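Local coordinates for protein pyridoxamine 5-phosphate-dependent dehydrase (Escherichia coli, PDB 2R0T) that removes the C3'-hydroxyl group from GDP-4-keto-6-deoxy-D-mannose by a combined transamination and deoxygenation that uses pyridoxal phosphate, a step in L-colitose biosynthesis, at residues A328-R333 with L369-H374. The protein carries 1 engineered substitution. Numbering follows the deposited sequence.
Sequences AGIECR and LFVGNH. With PGU (N-({3-hydroxy-2-methyl-5-[(phosphonooxy)methyl]pyridin-4-yl}methyl)-L-glutamic acid), chain C.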
loop_
_atom_site.group_PDB
_atom_site.type_symbol
_atom_site.label_atom_id
_atom_site.label_comp_id
_atom_site.label_asym_id
_atom_site.label_seq_id
_atom_site.Cartn_x
_atom_site.Cartn_y
_atom_site.Cartn_z
ATOM N N ALA A 328 11.957 -23.069 -27.837
ATOM C CA ALA A 328 11.275 -24.327 -27.568
ATOM C C ALA A 328 9.963 -24.084 -26.810
ATOM O O ALA A 328 9.260 -25.027 -26.458
ATOM C CB ALA A 328 12.200 -25.282 -26.862
ATOM N N GLY A 329 9.585 -22.811 -26.645
ATOM C CA GLY A 329 8.336 -22.467 -25.974
ATOM C C GLY A 329 8.447 -22.650 -24.462
ATOM O O GLY A 329 7.484 -22.973 -23.776
ATOM N N ILE A 330 9.650 -22.475 -23.942
ATOM C CA ILE A 330 9.851 -22.574 -22.509
ATOM C C ILE A 330 10.231 -21.181 -22.014
ATOM O O ILE A 330 11.230 -20.620 -22.478
ATOM C CB ILE A 330 11.003 -23.484 -22.226
ATOM C CG1 ILE A 330 10.721 -24.829 -22.891
ATOM C CG2 ILE A 330 11.257 -23.502 -20.728
ATOM C CD1 ILE A 330 11.658 -25.917 -22.497
ATOM N N GLU A 331 9.414 -20.598 -21.139
ATOM C CA GLU A 331 9.714 -19.263 -20.624
ATOM C C GLU A 331 10.745 -19.353 -19.495
ATOM O O GLU A 331 10.765 -20.314 -18.736
ATOM C CB GLU A 331 8.467 -18.605 -20.052
ATOM C CG GLU A 331 7.189 -18.740 -20.830
ATOM C CD GLU A 331 6.024 -18.207 -20.005
ATOM O OE1 GLU A 331 6.293 -17.311 -19.183
ATOM O OE2 GLU A 331 4.867 -18.667 -20.142
ATOM N N CYS A 332 11.617 -18.352 -19.399
ATOM C CA CYS A 332 12.635 -18.304 -18.345
ATOM C C CYS A 332 12.906 -16.849 -18.002
ATOM O O CYS A 332 12.445 -15.933 -18.673
ATOM C CB CYS A 332 13.946 -18.938 -18.807
ATOM S SG CYS A 332 14.621 -18.106 -20.276
ATOM N N ARG A 333 13.655 -16.630 -16.944
ATOM C CA ARG A 333 13.978 -15.269 -16.547
ATOM C C ARG A 333 15.245 -15.381 -15.705
ATOM O O ARG A 333 15.771 -16.479 -15.471
ATOM C CB ARG A 333 12.843 -14.726 -15.706
ATOM C CG ARG A 333 12.540 -15.742 -14.604
ATOM C CD ARG A 333 11.426 -15.308 -13.684
ATOM N NE ARG A 333 11.993 -14.391 -12.687
ATOM C CZ ARG A 333 11.315 -13.694 -11.774
ATOM N NH1 ARG A 333 9.992 -13.740 -11.735
ATOM N NH2 ARG A 333 11.957 -12.912 -10.912
ATOM N N LEU A 369 19.734 -18.583 -14.738
ATOM C CA LEU A 369 18.441 -18.320 -15.360
ATOM C C LEU A 369 17.537 -19.206 -14.535
ATOM O O LEU A 369 18.006 -20.071 -13.771
ATOM C CB LEU A 369 18.430 -18.770 -16.805
ATOM C CG LEU A 369 19.294 -20.015 -16.962
ATOM C CD1 LEU A 369 18.378 -21.111 -17.461
ATOM C CD2 LEU A 369 20.358 -19.726 -17.984
ATOM N N PHE A 370 16.249 -19.037 -14.766
ATOM C CA PHE A 370 15.239 -19.729 -14.011
ATOM C C PHE A 370 13.965 -20.079 -14.819
ATOM O O PHE A 370 13.515 -19.347 -15.722
ATOM C CB PHE A 370 14.994 -18.811 -12.810
ATOM C CG PHE A 370 13.695 -19.035 -12.092
ATOM C CD1 PHE A 370 13.698 -19.570 -10.805
ATOM C CD2 PHE A 370 12.474 -18.624 -12.655
ATOM C CE1 PHE A 370 12.458 -19.761 -10.082
ATOM C CE2 PHE A 370 11.248 -18.802 -11.960
ATOM C CZ PHE A 370 11.234 -19.382 -10.679
ATOM N N VAL A 371 13.430 -21.261 -14.509
ATOM C CA VAL A 371 12.216 -21.777 -15.121
ATOM C C VAL A 371 11.303 -22.179 -13.997
ATOM O O VAL A 371 11.785 -22.558 -12.924
ATOM C CB VAL A 371 12.431 -22.978 -16.013
ATOM C CG1 VAL A 371 13.282 -22.566 -17.150
ATOM C CG2 VAL A 371 12.966 -24.194 -15.256
ATOM N N GLY A 372 10.001 -22.048 -14.237
ATOM C CA GLY A 372 8.990 -22.280 -13.204
ATOM C C GLY A 372 8.796 -23.732 -12.762
ATOM O O GLY A 372 9.252 -24.671 -13.381
ATOM N N ASN A 373 8.165 -23.882 -11.618
ATOM C CA ASN A 373 7.741 -25.159 -11.107
ATOM C C ASN A 373 6.246 -24.839 -10.805
ATOM O O ASN A 373 5.907 -23.668 -10.580
ATOM C CB ASN A 373 8.483 -25.497 -9.834
ATOM C CG ASN A 373 8.081 -26.838 -9.327
ATOM O OD1 ASN A 373 7.468 -27.588 -10.084
ATOM N ND2 ASN A 373 8.349 -27.144 -8.046
ATOM N N HIS A 374 5.332 -25.811 -10.896
ATOM C CA HIS A 374 3.894 -25.529 -10.712
ATOM C C HIS A 374 3.264 -26.634 -9.920
ATOM O O HIS A 374 3.873 -27.676 -9.632
ATOM C CB HIS A 374 3.101 -25.473 -12.054
ATOM C CG HIS A 374 3.513 -24.369 -12.978
ATOM N ND1 HIS A 374 3.380 -23.033 -12.656
ATOM C CD2 HIS A 374 4.022 -24.406 -14.233
ATOM C CE1 HIS A 374 3.822 -22.297 -13.662
ATOM N NE2 HIS A 374 4.228 -23.107 -14.623
HETATM N N1 PGU C . 9.674 -10.438 -1.471
HETATM C C2 PGU C . 10.109 -11.442 -2.198
HETATM C C2A PGU C . 11.365 -12.128 -1.728
HETATM C C3 PGU C . 9.416 -11.839 -3.374
HETATM O O3 PGU C . 9.828 -12.867 -4.146
HETATM C C4 PGU C . 8.279 -11.126 -3.798
HETATM C C4A PGU C . 7.569 -11.498 -5.080
HETATM C C5 PGU C . 7.897 -10.017 -3.006
HETATM C C6 PGU C . 8.595 -9.728 -1.842
HETATM C C5A PGU C . 6.756 -9.130 -3.420
HETATM O O4P PGU C . 5.555 -9.628 -2.969
HETATM P P PGU C . 4.392 -9.018 -3.831
HETATM O O1P PGU C . 3.059 -9.693 -3.266
HETATM O O2P PGU C . 4.602 -9.388 -5.348
HETATM O O3P PGU C . 4.426 -7.452 -3.766
HETATM N N PGU C . 8.388 -11.105 -6.251
HETATM C CA PGU C . 7.633 -11.246 -7.539
HETATM C CB PGU C . 7.131 -9.850 -7.972
HETATM C CG PGU C . 5.817 -10.019 -8.705
HETATM C CD PGU C . 5.003 -8.742 -8.598
HETATM O OE1 PGU C . 4.759 -8.081 -9.661
HETATM O OE2 PGU C . 4.549 -8.341 -7.440
HETATM C C PGU C . 8.581 -11.792 -8.636
HETATM O O PGU C . 8.302 -11.597 -9.872
HETATM O OXT PGU C . 9.669 -12.409 -8.311
HETATM O O HOH W 1 9.000 -21.693 -17.120
#
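Arg333 and Phe370 exchange two backbone hydrogen bonds, Arg333 N to Phe370 O (3.0 Å) and Phe370 N to Arg333 O (2.7 Å), forming one antiparallel hydrogen-bonded pair. Beyond Cys332 and Val371 the backbones part, and a water joins them, donating to Glu331 O and accepting from Gly372 N. The pair illustrates how a single bridge can aim a ligand-binding side chain. With chi1 at 51°, CG of Arg333 sits between its backbone N and carbonyl carbon, and the side chain runs alongside that of Phe370 in the same direction, CG 3.5 Å from ring CD2 and the guanidinium and ring planes 64° apart. A bend at chi3 (-82°) leaves the guanidinium edge facing the glutamate alpha-carboxylate of the trapped geminal diamine, where NH1 gives PGU O a weak bond, long (3.3 Å) but nearly straight, while NH2 is held by Val336 O. Next to the bridge, Val371 CG1 meets Cys332 CB at 4.0 Å and Ile330 CG2 at 4.2 Å. Cys332 also rests on helix 318-327 and packs against Phe238 of the second subunit. On its other side, strand 368-372 pairs with strand 305-310, so the bridge ties the segment after that helix to the small sheet's edge.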